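Local structure of peptidase M16 inactive domain family protein (Pseudomonas fluorescens, 3GWB) at residues D349-S357 with F388-T396. The protein is a peptidase M16 family protein with an inactive-type domain, probably related to metal-dependent hydrolases but of unestablished activity. Residues are numbered along the deposited sequence; the frame is centred on the assembly and turned at random.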
loop_
_atom_site.group_PDB
_atom_site.type_symbol
_atom_site.label_atom_id
_atom_site.label_comp_id
_atom_site.label_asym_id
_atom_site.label_seq_id
_atom_site.Cartn_x
_atom_site.Cartn_y
_atom_site.Cartn_z
ATOM N N ASP A 349 -18.488 25.153 -6.722
ATOM C CA ASP A 349 -17.182 24.526 -6.880
ATOM C C ASP A 349 -17.272 23.049 -6.490
ATOM O O ASP A 349 -16.779 22.176 -7.207
ATOM C CB ASP A 349 -16.152 25.238 -5.997
ATOM C CG ASP A 349 -15.811 26.634 -6.505
ATOM O OD1 ASP A 349 -16.687 27.279 -7.128
ATOM O OD2 ASP A 349 -14.669 27.090 -6.269
ATOM N N ALA A 350 -17.912 22.769 -5.357
ATOM C CA ALA A 350 -18.056 21.390 -4.901
ATOM C C ALA A 350 -18.832 20.562 -5.922
ATOM O O ALA A 350 -18.403 19.467 -6.293
ATOM C CB ALA A 350 -18.754 21.347 -3.539
ATOM N N LYS A 351 -19.971 21.080 -6.376
ATOM C CA LYS A 351 -20.779 20.369 -7.360
ATOM C C LYS A 351 -19.951 20.114 -8.616
ATOM O O LYS A 351 -20.021 19.034 -9.200
ATOM C CB LYS A 351 -22.035 21.171 -7.714
ATOM C CG LYS A 351 -23.039 21.281 -6.571
ATOM C CD LYS A 351 -23.861 22.558 -6.681
ATOM C CE LYS A 351 -25.169 22.353 -7.400
ATOM N NZ LYS A 351 -26.186 21.795 -6.478
ATOM N N ARG A 352 -19.158 21.101 -9.021
ATOM C CA ARG A 352 -18.325 20.953 -10.207
ATOM C C ARG A 352 -17.269 19.874 -9.994
ATOM O O ARG A 352 -17.032 19.051 -10.872
ATOM C CB ARG A 352 -17.649 22.278 -10.567
ATOM C CG ARG A 352 -16.857 22.208 -11.859
ATOM C CD ARG A 352 -16.418 23.578 -12.356
ATOM N NE ARG A 352 -15.429 24.206 -11.484
ATOM C CZ ARG A 352 -15.702 25.140 -10.574
ATOM N NH1 ARG A 352 -16.948 25.573 -10.402
ATOM N NH2 ARG A 352 -14.722 25.644 -9.834
ATOM N N GLU A 353 -16.635 19.880 -8.826
ATOM C CA GLU A 353 -15.621 18.879 -8.515
ATOM C C GLU A 353 -16.262 17.498 -8.478
ATOM O O GLU A 353 -15.715 16.531 -9.008
ATOM C CB GLU A 353 -14.979 19.157 -7.152
ATOM C CG GLU A 353 -14.092 20.391 -7.092
ATOM C CD GLU A 353 -13.427 20.558 -5.732
ATOM O OE1 GLU A 353 -14.141 20.837 -4.742
ATOM O OE2 GLU A 353 -12.188 20.401 -5.652
ATOM N N LEU A 354 -17.424 17.419 -7.841
ATOM C CA LEU A 354 -18.149 16.164 -7.714
ATOM C C LEU A 354 -18.535 15.625 -9.089
ATOM O O LEU A 354 -18.287 14.458 -9.398
ATOM C CB LEU A 354 -19.401 16.372 -6.860
ATOM C CG LEU A 354 -20.173 15.123 -6.424
ATOM C CD1 LEU A 354 -19.265 14.211 -5.598
ATOM C CD2 LEU A 354 -21.397 15.541 -5.616
ATOM N N ALA A 355 -19.136 16.481 -9.912
ATOM C CA ALA A 355 -19.554 16.092 -11.253
ATOM C C ALA A 355 -18.376 15.499 -12.019
ATOM O O ALA A 355 -18.468 14.393 -12.557
ATOM C CB ALA A 355 -20.114 17.296 -11.999
ATOM N N GLY A 356 -17.274 16.242 -12.073
ATOM C CA GLY A 356 -16.097 15.753 -12.764
ATOM C C GLY A 356 -15.699 14.414 -12.179
ATOM O O GLY A 356 -15.867 13.372 -12.813
ATOM N N SER A 357 -15.183 14.444 -10.955
ATOM C CA SER A 357 -14.765 13.237 -10.252
ATOM C C SER A 357 -15.751 12.094 -10.479
ATOM O O SER A 357 -15.388 11.048 -11.016
ATOM C CB SER A 357 -14.653 13.520 -8.753
ATOM O OG SER A 357 -14.339 12.343 -8.028
ATOM N N PHE A 388 -28.223 9.842 -7.055
ATOM C CA PHE A 388 -27.162 10.543 -6.351
ATOM C C PHE A 388 -26.675 11.754 -7.146
ATOM O O PHE A 388 -26.492 12.836 -6.588
ATOM C CB PHE A 388 -25.988 9.605 -6.070
ATOM C CG PHE A 388 -24.888 10.250 -5.289
ATOM C CD1 PHE A 388 -25.012 10.441 -3.915
ATOM C CD2 PHE A 388 -23.752 10.724 -5.933
ATOM C CE1 PHE A 388 -24.020 11.106 -3.197
ATOM C CE2 PHE A 388 -22.757 11.390 -5.227
ATOM C CZ PHE A 388 -22.889 11.580 -3.856
HETATM N N MSE A 389 -26.463 11.568 -8.445
HETATM C CA MSE A 389 -26.004 12.657 -9.308
HETATM C C MSE A 389 -27.035 13.764 -9.404
HETATM O O MSE A 389 -26.723 14.933 -9.199
HETATM C CB MSE A 389 -25.715 12.152 -10.718
HETATM C CG MSE A 389 -24.295 11.683 -10.937
HETATM SE SE MSE A 389 -23.881 10.294 -9.895
HETATM C CE MSE A 389 -22.069 10.263 -10.041
ATOM N N ARG A 390 -28.262 13.386 -9.732
ATOM C CA ARG A 390 -29.341 14.351 -9.868
ATOM C C ARG A 390 -29.467 15.188 -8.600
ATOM O O ARG A 390 -29.355 16.413 -8.646
ATOM C CB ARG A 390 -30.664 13.630 -10.147
ATOM C CG ARG A 390 -31.803 14.567 -10.529
ATOM C CD ARG A 390 -33.111 13.823 -10.777
ATOM N NE ARG A 390 -33.622 13.184 -9.567
ATOM C CZ ARG A 390 -33.604 11.875 -9.347
ATOM N NH1 ARG A 390 -33.101 11.055 -10.260
ATOM N NH2 ARG A 390 -34.085 11.387 -8.211
ATOM N N GLN A 391 -29.684 14.516 -7.473
ATOM C CA GLN A 391 -29.840 15.187 -6.189
ATOM C C GLN A 391 -28.652 16.070 -5.820
ATOM O O GLN A 391 -28.834 17.215 -5.404
ATOM C CB GLN A 391 -30.085 14.157 -5.082
ATOM C CG GLN A 391 -31.423 13.442 -5.195
ATOM C CD GLN A 391 -31.648 12.438 -4.079
ATOM O OE1 GLN A 391 -31.492 12.758 -2.896
ATOM N NE2 GLN A 391 -32.024 11.219 -4.448
ATOM N N SER A 392 -27.442 15.541 -5.970
ATOM C CA SER A 392 -26.244 16.305 -5.642
ATOM C C SER A 392 -26.190 17.628 -6.395
ATOM O O SER A 392 -26.088 18.695 -5.787
ATOM C CB SER A 392 -24.986 15.490 -5.955
ATOM O OG SER A 392 -24.834 14.417 -5.042
ATOM N N GLN A 393 -26.260 17.553 -7.721
ATOM C CA GLN A 393 -26.211 18.745 -8.559
ATOM C C GLN A 393 -27.357 19.730 -8.299
ATOM O O GLN A 393 -27.277 20.888 -8.695
ATOM C CB GLN A 393 -26.215 18.348 -10.039
ATOM C CG GLN A 393 -24.998 17.550 -10.488
ATOM C CD GLN A 393 -23.690 18.279 -10.238
ATOM O OE1 GLN A 393 -23.537 19.445 -10.604
ATOM N NE2 GLN A 393 -22.736 17.591 -9.617
ATOM N N GLU A 394 -28.413 19.280 -7.629
ATOM C CA GLU A 394 -29.557 20.147 -7.363
ATOM C C GLU A 394 -29.654 20.752 -5.963
ATOM O O GLU A 394 -30.522 21.593 -5.704
ATOM C CB GLU A 394 -30.847 19.394 -7.691
ATOM C CG GLU A 394 -31.110 19.303 -9.188
ATOM C CD GLU A 394 -32.283 18.408 -9.537
ATOM O OE1 GLU A 394 -33.313 18.460 -8.826
ATOM O OE2 GLU A 394 -32.178 17.660 -10.535
ATOM N N LEU A 395 -28.768 20.336 -5.064
ATOM C CA LEU A 395 -28.784 20.852 -3.699
ATOM C C LEU A 395 -28.559 22.360 -3.625
ATOM O O LEU A 395 -27.802 22.928 -4.412
ATOM C CB LEU A 395 -27.718 20.146 -2.859
ATOM C CG LEU A 395 -27.981 18.668 -2.583
ATOM C CD1 LEU A 395 -26.757 18.036 -1.943
ATOM C CD2 LEU A 395 -29.205 18.537 -1.679
ATOM N N THR A 396 -29.226 22.999 -2.669
ATOM C CA THR A 396 -29.087 24.436 -2.464
ATOM C C THR A 396 -28.322 24.674 -1.162
ATOM O O THR A 396 -28.207 23.779 -0.324
ATOM C CB THR A 396 -30.461 25.132 -2.356
ATOM O OG1 THR A 396 -31.201 24.564 -1.269
ATOM C CG2 THR A 396 -31.258 24.966 -3.644
#
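Leu354 CD2 approaches the Phe388 ring obliquely, 4.4 Å from CE2, while Ser392 OG sits over the centre of one ring face and the selenium of Met389 lies at the ring's edge. Leu354, Phe388 and Ser392 help join two nearly antiparallel helices at the surface of the M16 fold, the axes of the two short segments at 159°. Leu354 CD2 also rests on Ser392 CB at 3.6 Å, and Leu354 touches Leu271 and Gln274 of helix 266-277. Gln393 NE2 donates to Lys351 O at 3.1 Å in an almost straight bond, the oxygen lying in the amide plane; NE2 and Ala355 N reach this oxygen from opposite faces of its carbonyl plane, while Ala355 CB lies 3.6 Å from Gln393 NE2. Bends at chi3 (94°) and chi4 (82°) curl the Lys351 chain and bring NZ to carbonyls around Ser392-Leu395, near the C-terminal part of helix 384-394, where a positive charge would probably be welcome. With an alanine in place of Lys351 the ammonium would be gone, and Leu395 O would probably lose its donor from the facing helix. Lys351 NZ meets Ser392 O at 3.2 Å and Leu395 O at 2.9 Å, each on a lone pair in the carbonyl plane.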